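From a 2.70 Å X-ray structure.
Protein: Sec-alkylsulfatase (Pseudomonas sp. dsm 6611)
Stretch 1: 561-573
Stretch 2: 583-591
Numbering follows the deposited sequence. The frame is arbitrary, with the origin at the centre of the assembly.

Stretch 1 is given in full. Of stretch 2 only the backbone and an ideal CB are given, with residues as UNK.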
ATOM      1  N   ASP A 561      19.707  16.695  -5.291  1.00 74.34           N
ATOM      2  CA  ASP A 561      20.488  15.759  -6.082  1.00 76.56           C
ATOM      3  C   ASP A 561      21.606  15.205  -5.220  1.00 84.58           C
ATOM      4  O   ASP A 561      22.660  15.834  -5.093  1.00 84.75           O
ATOM      5  CB  ASP A 561      21.060  16.452  -7.334  1.00 78.94           C
ATOM      6  CG  ASP A 561      21.718  15.546  -8.374  1.00 91.55           C
ATOM      7  OD1 ASP A 561      21.879  14.324  -8.099  1.00 99.42           O
ATOM      8  OD2 ASP A 561      22.028  16.044  -9.480  1.00 90.74           O
ATOM      9  N   THR A 562      21.369  14.007  -4.653  1.00 83.49           N
ATOM     10  CA  THR A 562      22.276  13.249  -3.791  1.00 84.21           C
ATOM     11  C   THR A 562      23.710  13.199  -4.332  1.00 91.17           C
ATOM     12  O   THR A 562      24.643  13.445  -3.572  1.00 90.93           O
ATOM     13  CB  THR A 562      21.681  11.864  -3.525  1.00 88.85           C
ATOM     14  OG1 THR A 562      20.412  12.053  -2.912  1.00 91.18           O
ATOM     15  CG2 THR A 562      22.554  11.001  -2.637  1.00 85.27           C
ATOM     16  N   ASP A 563      23.882  12.924  -5.636  1.00 89.26           N
ATOM     17  CA  ASP A 563      25.202  12.845  -6.270  1.00 89.51           C
ATOM     18  C   ASP A 563      26.056  14.115  -6.169  1.00 95.39           C
ATOM     19  O   ASP A 563      27.220  14.029  -5.759  1.00 95.40           O
ATOM     20  CB  ASP A 563      25.081  12.358  -7.712  1.00 91.09           C
ATOM     21  CG  ASP A 563      24.561  10.942  -7.828  1.00100.02           C
ATOM     22  OD1 ASP A 563      24.521  10.230  -6.783  1.00 99.09           O
ATOM     23  OD2 ASP A 563      24.209  10.534  -8.959  1.00106.09           O
ATOM     24  N   LYS A 564      25.485  15.284  -6.520  1.00 92.61           N
ATOM     25  CA  LYS A 564      26.238  16.527  -6.418  1.00 92.72           C
ATOM     26  C   LYS A 564      26.295  17.065  -4.978  1.00 96.78           C
ATOM     27  O   LYS A 564      27.310  17.645  -4.585  1.00 96.25           O
ATOM     28  CB  LYS A 564      25.857  17.572  -7.503  1.00 95.49           C
ATOM     29  CG  LYS A 564      24.374  17.942  -7.618  1.00112.83           C
ATOM     30  CD  LYS A 564      24.035  18.702  -8.936  1.00119.03           C
ATOM     31  CE  LYS A 564      22.670  19.378  -8.908  1.00116.88           C
ATOM     32  NZ  LYS A 564      22.122  19.656 -10.265  1.00113.10           N
ATOM     33  N   ALA A 565      25.247  16.782  -4.173  1.00 93.54           N
ATOM     34  CA  ALA A 565      25.127  17.217  -2.773  1.00 93.08           C
ATOM     35  C   ALA A 565      26.090  16.529  -1.795  1.00 95.90           C
ATOM     36  O   ALA A 565      26.274  17.024  -0.680  1.00 94.54           O
ATOM     37  CB  ALA A 565      23.685  17.090  -2.298  1.00 93.86           C
ATOM     38  N   VAL A 566      26.706  15.404  -2.212  1.00 93.40           N
ATOM     39  CA  VAL A 566      27.682  14.666  -1.402  1.00 94.13           C
ATOM     40  C   VAL A 566      28.929  15.549  -1.232  1.00 99.70           C
ATOM     41  O   VAL A 566      29.459  16.077  -2.222  1.00 99.01           O
ATOM     42  CB  VAL A 566      28.006  13.248  -1.971  1.00 98.12           C
ATOM     43  CG1 VAL A 566      29.303  12.686  -1.398  1.00 98.01           C
ATOM     44  CG2 VAL A 566      26.864  12.271  -1.707  1.00 97.95           C
ATOM     45  N   GLY A 567      29.334  15.720   0.031  1.00 96.65           N
ATOM     46  CA  GLY A 567      30.469  16.540   0.424  1.00 96.59           C
ATOM     47  C   GLY A 567      30.120  18.005   0.588  1.00101.34           C
ATOM     48  O   GLY A 567      31.016  18.852   0.620  1.00102.33           O
ATOM     49  N   HIS A 568      28.819  18.324   0.677  1.00 96.97           N
ATOM     50  CA  HIS A 568      28.341  19.695   0.874  1.00 96.63           C
ATOM     51  C   HIS A 568      27.522  19.807   2.173  1.00 98.38           C
ATOM     52  O   HIS A 568      26.648  20.675   2.283  1.00 98.37           O
ATOM     53  CB  HIS A 568      27.552  20.187  -0.356  1.00 98.00           C
ATOM     54  CG  HIS A 568      28.404  20.425  -1.564  1.00101.85           C
ATOM     55  ND1 HIS A 568      28.863  21.693  -1.888  1.00103.62           N
ATOM     56  CD2 HIS A 568      28.856  19.545  -2.490  1.00103.95           C
ATOM     57  CE1 HIS A 568      29.570  21.547  -2.997  1.00103.28           C
ATOM     58  NE2 HIS A 568      29.595  20.272  -3.398  1.00103.73           N
ATOM     59  N   ASP A 569      27.832  18.937   3.165  1.00 92.86           N
ATOM     60  CA  ASP A 569      27.168  18.878   4.464  1.00 92.17           C
ATOM     61  C   ASP A 569      27.113  20.237   5.105  1.00 96.46           C
ATOM     62  O   ASP A 569      28.092  20.975   5.056  1.00 97.14           O
ATOM     63  CB  ASP A 569      27.850  17.859   5.389  1.00 93.94           C
ATOM     64  CG  ASP A 569      27.807  16.402   4.922  1.00104.10           C
ATOM     65  OD1 ASP A 569      27.485  16.157   3.733  1.00110.77           O
ATOM     66  OD2 ASP A 569      28.096  15.509   5.741  1.00104.01           O
ATOM     67  N   MET A 570      25.942  20.589   5.641  1.00 92.53           N
ATOM     68  CA  MET A 570      25.614  21.880   6.242  1.00 92.62           C
ATOM     69  C   MET A 570      24.288  21.790   6.984  1.00 95.37           C
ATOM     70  O   MET A 570      23.536  20.840   6.788  1.00 94.89           O
ATOM     71  CB  MET A 570      25.491  22.965   5.147  1.00 95.55           C
ATOM     72  CG  MET A 570      24.485  22.614   4.069  1.00100.25           C
ATOM     73  SD  MET A 570      24.026  23.967   2.973  1.00105.52           S
ATOM     74  CE  MET A 570      25.120  23.632   1.598  1.00102.21           C
ATOM     75  N   THR A 571      23.988  22.813   7.796  1.00 91.32           N
ATOM     76  CA  THR A 571      22.751  22.959   8.561  1.00 91.06           C
ATOM     77  C   THR A 571      22.226  24.354   8.303  1.00 95.05           C
ATOM     78  O   THR A 571      23.003  25.306   8.276  1.00 95.63           O
ATOM     79  CB  THR A 571      22.981  22.729  10.049  1.00104.36           C
ATOM     80  OG1 THR A 571      24.039  23.581  10.481  1.00109.06           O
ATOM     81  CG2 THR A 571      23.300  21.276  10.379  1.00104.00           C
ATOM     82  N   LEU A 572      20.918  24.477   8.082  1.00 90.59           N
ATOM     83  CA  LEU A 572      20.294  25.753   7.754  1.00 89.82           C
ATOM     84  C   LEU A 572      19.062  25.985   8.608  1.00 92.27           C
ATOM     85  O   LEU A 572      18.079  25.259   8.464  1.00 93.25           O
ATOM     86  CB  LEU A 572      19.896  25.801   6.252  1.00 90.06           C
ATOM     87  CG  LEU A 572      20.968  25.499   5.168  1.00 95.21           C
ATOM     88  CD1 LEU A 572      21.074  23.993   4.881  1.00 95.54           C
ATOM     89  CD2 LEU A 572      20.633  26.211   3.865  1.00 97.80           C
ATOM     90  N   ASN A 573      19.102  26.989   9.497  1.00 85.99           N
ATOM     91  CA  ASN A 573      17.933  27.390  10.276  1.00 84.09           C
ATOM     92  C   ASN A 573      17.117  28.329   9.397  1.00 84.20           C
ATOM     93  O   ASN A 573      17.681  29.101   8.618  1.00 84.00           O
ATOM     94  CB  ASN A 573      18.320  28.100  11.566  1.00 86.81           C
ATOM     95  CG  ASN A 573      18.700  27.165  12.680  1.00126.95           C
ATOM     96  OD1 ASN A 573      18.358  25.974  12.682  1.00123.80           O
ATOM     97  ND2 ASN A 573      19.392  27.697  13.675  1.00123.94           N
ATOM     98  N   UNK A 583      12.201  26.371  11.621  1.00 77.77           N
ATOM     99  CA  UNK A 583      12.472  25.066  11.038  1.00 77.23           C
ATOM    100  C   UNK A 583      13.974  24.869  10.841  1.00 80.77           C
ATOM    101  O   UNK A 583      14.640  25.736  10.288  1.00 80.81           O
ATOM    102  CB  UNK A 583      11.734  24.911   9.707  1.00 77.23           C
ATOM    103  N   UNK A 584      14.505  23.738  11.320  1.00 76.49           N
ATOM    104  CA  UNK A 584      15.927  23.432  11.241  1.00 75.65           C
ATOM    105  C   UNK A 584      16.277  22.343  10.216  1.00 75.94           C
ATOM    106  O   UNK A 584      16.085  21.151  10.474  1.00 74.42           O
ATOM    107  CB  UNK A 584      16.425  23.004  12.623  1.00 75.65           C
ATOM    108  N   UNK A 585      16.809  22.764   9.058  1.00 72.08           N
ATOM    109  CA  UNK A 585      17.255  21.835   8.014  1.00 72.34           C
ATOM    110  C   UNK A 585      18.626  21.328   8.336  1.00 76.88           C
ATOM    111  O   UNK A 585      19.390  21.993   9.037  1.00 76.85           O
ATOM    112  CB  UNK A 585      17.250  22.499   6.636  1.00 72.34           C
ATOM    113  N   UNK A 586      18.945  20.147   7.809  1.00 74.23           N
ATOM    114  CA  UNK A 586      20.246  19.481   7.919  1.00 74.04           C
ATOM    115  C   UNK A 586      20.514  18.681   6.649  1.00 79.42           C
ATOM    116  O   UNK A 586      19.652  17.917   6.219  1.00 79.43           O
ATOM    117  CB  UNK A 586      20.295  18.572   9.148  1.00 74.04           C
ATOM    118  N   UNK A 587      21.674  18.921   6.007  1.00 76.90           N
ATOM    119  CA  UNK A 587      22.113  18.237   4.777  1.00 76.46           C
ATOM    120  C   UNK A 587      23.323  17.407   5.129  1.00 81.58           C
ATOM    121  O   UNK A 587      24.366  17.957   5.465  1.00 82.24           O
ATOM    122  CB  UNK A 587      22.433  19.224   3.653  1.00 76.46           C
ATOM    123  N   UNK A 588      23.170  16.088   5.093  1.00 78.10           N
ATOM    124  CA  UNK A 588      24.225  15.154   5.475  1.00 77.28           C
ATOM    125  C   UNK A 588      24.205  13.986   4.535  1.00 81.28           C
ATOM    126  O   UNK A 588      23.145  13.427   4.279  1.00 81.33           O
ATOM    127  CB  UNK A 588      24.064  14.684   6.922  1.00 77.28           C
ATOM    128  N   UNK A 589      25.372  13.624   4.006  1.00 78.32           N
ATOM    129  CA  UNK A 589      25.558  12.515   3.067  1.00 78.20           C
ATOM    130  C   UNK A 589      24.652  12.654   1.838  1.00 83.44           C
ATOM    131  O   UNK A 589      24.150  11.653   1.341  1.00 84.41           O
ATOM    132  CB  UNK A 589      25.284  11.183   3.768  1.00 78.20           C
ATOM    133  N   UNK A 590      24.416  13.891   1.397  1.00 79.98           N
ATOM    134  CA  UNK A 590      23.545  14.203   0.258  1.00 79.62           C
ATOM    135  C   UNK A 590      22.069  13.896   0.477  1.00 81.32           C
ATOM    136  O   UNK A 590      21.323  13.679  -0.489  1.00 80.08           O
ATOM    137  CB  UNK A 590      24.028  13.430  -0.971  1.00 79.62           C
ATOM    138  N   UNK A 591      21.658  13.864   1.771  1.00 76.15           N
ATOM    139  CA  UNK A 591      20.311  13.588   2.281  1.00 74.73           C
ATOM    140  C   UNK A 591      19.853  14.802   3.102  1.00 77.09           C
ATOM    141  O   UNK A 591      20.550  15.227   4.037  1.00 76.66           O
ATOM    142  CB  UNK A 591      20.287  12.311   3.124  1.00 74.73           C
TER

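The strand of 583-588 runs antiparallel to 570-573, with 166° between their N-to-C directions, so alternate positions fall on opposite faces of the sheet and can be read in turn.

Position 583 has extended angles (-130/129), and its CB points away, with nothing of stretch 1 within 5.5 Å. Stretch 1 sets no limit here, though a beta-branched residue would suit the strand. The deposited residue is Ile583.

Position 584 pairs with Asn573 without backbone hydrogen bonds, the CA atoms 4.5 Å apart. Its ideal CB lies 3.5 Å from Asn573 OD1, on the same face as that side chain. Something small is the easiest fit, although a longer chain turned aside cannot be excluded. Ala584 is found, its CB 3.5 Å from Asn573 OD1.

At 585 the backbone makes both bonds of a hydrogen-bonded pair: its N donates to Leu572 O (2.9 Å) and its O accepts from Leu572 N (3.1 Å). The CB points to the face that carries Leu572 and Met570, so an aliphatic residue such as Leu, Ile, Val or Met would suit. Leu585 has chi1 m and chi2 t; its CB packs 4.2 Å from Leu572 CB.

Position 586 lies on the other face, opposite Thr571 in a non-hydrogen-bonded pair with a CA-CA distance of 4.3 Å. The ideal CB is 4.2 Å from Thr571 CG2, a methyl that would accept Val, Ile or Thr alike. Thr586 is deposited, its CB 4.0 Å from Thr571 CG2 and its chi1 between wells at 142°.

Position 587 again pairs through hydrogen bonds: its N donates to Met570 O (2.8 Å, 169°), and its O accepts from Met570 N (3.1 Å). The CB heads to the face of Met570, with the methyl of Ala565 beyond and His568 O 4.7 Å from the ideal CB. This is an apolar site with room for a branched chain, so Leu, Ile or Met would serve. Leu587, covered more by stretch 1 than any other residue of stretch 2, fills it: CD1 lies 4.2 Å from Ala565 CB, while CD2 lies 3.9 Å from Met570 CG and 3.4 Å from His568 O.

Position 588 points away, but Asp569 OD2 is 4.3 Å from the ideal CB, so a long polar or basic chain is plausible. Arg588 passes the carboxylate with its CG 3.6 Å from Asp569 OD2; its guanidinium bonds elsewhere in the structure.

The type I' turn from 588 to 591 puts positive phi at 589 (55/35), where Asn, Asp or Gly is favoured. The backbone N gives Asp569 OD1 a weak hydrogen bond (3.3 Å, 143°). Asn589 is deposited, its CB pointing away.

At 590, phi is 67°, and an ideal CB would sit 2.7 Å from Thr562 O, a clash, and 3.2 Å from Val566 CG2. Both facts call for glycine. Gly590 brings its CA within 3.9 Å of Ala565 CB, and its O accepts a hydrogen bond from Thr562 OG1 (3.1 Å).

Position 591 points away from stretch 1, which leaves the choice open; it is Val591.

Stretch 2, residues 583-591: IALTLRNGV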
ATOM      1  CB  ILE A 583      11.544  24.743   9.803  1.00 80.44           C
ATOM      2  CG1 ILE A 583      11.826  23.377   9.126  1.00 81.11           C
ATOM      3  CG2 ILE A 583      11.367  25.894   8.813  1.00 81.16           C
ATOM      4  CD1 ILE A 583      13.041  23.277   8.207  1.00 92.12           C
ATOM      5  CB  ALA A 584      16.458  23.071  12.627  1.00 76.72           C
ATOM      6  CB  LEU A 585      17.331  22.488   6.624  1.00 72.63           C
ATOM      7  CG  LEU A 585      16.060  22.939   5.921  1.00 77.62           C
ATOM      8  CD1 LEU A 585      16.397  23.436   4.516  1.00 77.86           C
ATOM      9  CD2 LEU A 585      15.082  21.798   5.783  1.00 81.14           C
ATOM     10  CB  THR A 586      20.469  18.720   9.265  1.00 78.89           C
ATOM     11  OG1 THR A 586      21.187  17.503   9.026  1.00 73.18           O
ATOM     12  CG2 THR A 586      19.176  18.447  10.062  1.00 78.98           C
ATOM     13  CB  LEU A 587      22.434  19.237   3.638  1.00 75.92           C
ATOM     14  CG  LEU A 587      23.231  18.721   2.419  1.00 79.84           C
ATOM     15  CD1 LEU A 587      22.529  17.566   1.725  1.00 79.56           C
ATOM     16  CD2 LEU A 587      23.497  19.846   1.432  1.00 81.65           C
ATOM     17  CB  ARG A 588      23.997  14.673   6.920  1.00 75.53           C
ATOM     18  CG  ARG A 588      25.267  14.307   7.639  1.00 82.43           C
ATOM     19  CD  ARG A 588      25.019  14.089   9.118  1.00 90.09           C
ATOM     20  NE  ARG A 588      24.719  12.687   9.370  1.00103.40           N
ATOM     21  CZ  ARG A 588      25.555  11.829   9.946  1.00119.54           C
ATOM     22  NH1 ARG A 588      26.744  12.234  10.378  1.00113.49           N
ATOM     23  NH2 ARG A 588      25.202  10.566  10.113  1.00100.95           N
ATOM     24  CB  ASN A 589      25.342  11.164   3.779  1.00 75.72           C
ATOM     25  CG  ASN A 589      26.363  10.859   4.827  1.00 96.69           C
ATOM     26  OD1 ASN A 589      27.555  10.779   4.535  1.00 94.98           O
ATOM     27  ND2 ASN A 589      25.922  10.621   6.062  1.00 86.29           N
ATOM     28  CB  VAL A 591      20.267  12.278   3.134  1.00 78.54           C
ATOM     29  CG1 VAL A 591      18.859  11.958   3.610  1.00 78.52           C
ATOM     30  CG2 VAL A 591      20.864  11.083   2.390  1.00 78.37           C
TER
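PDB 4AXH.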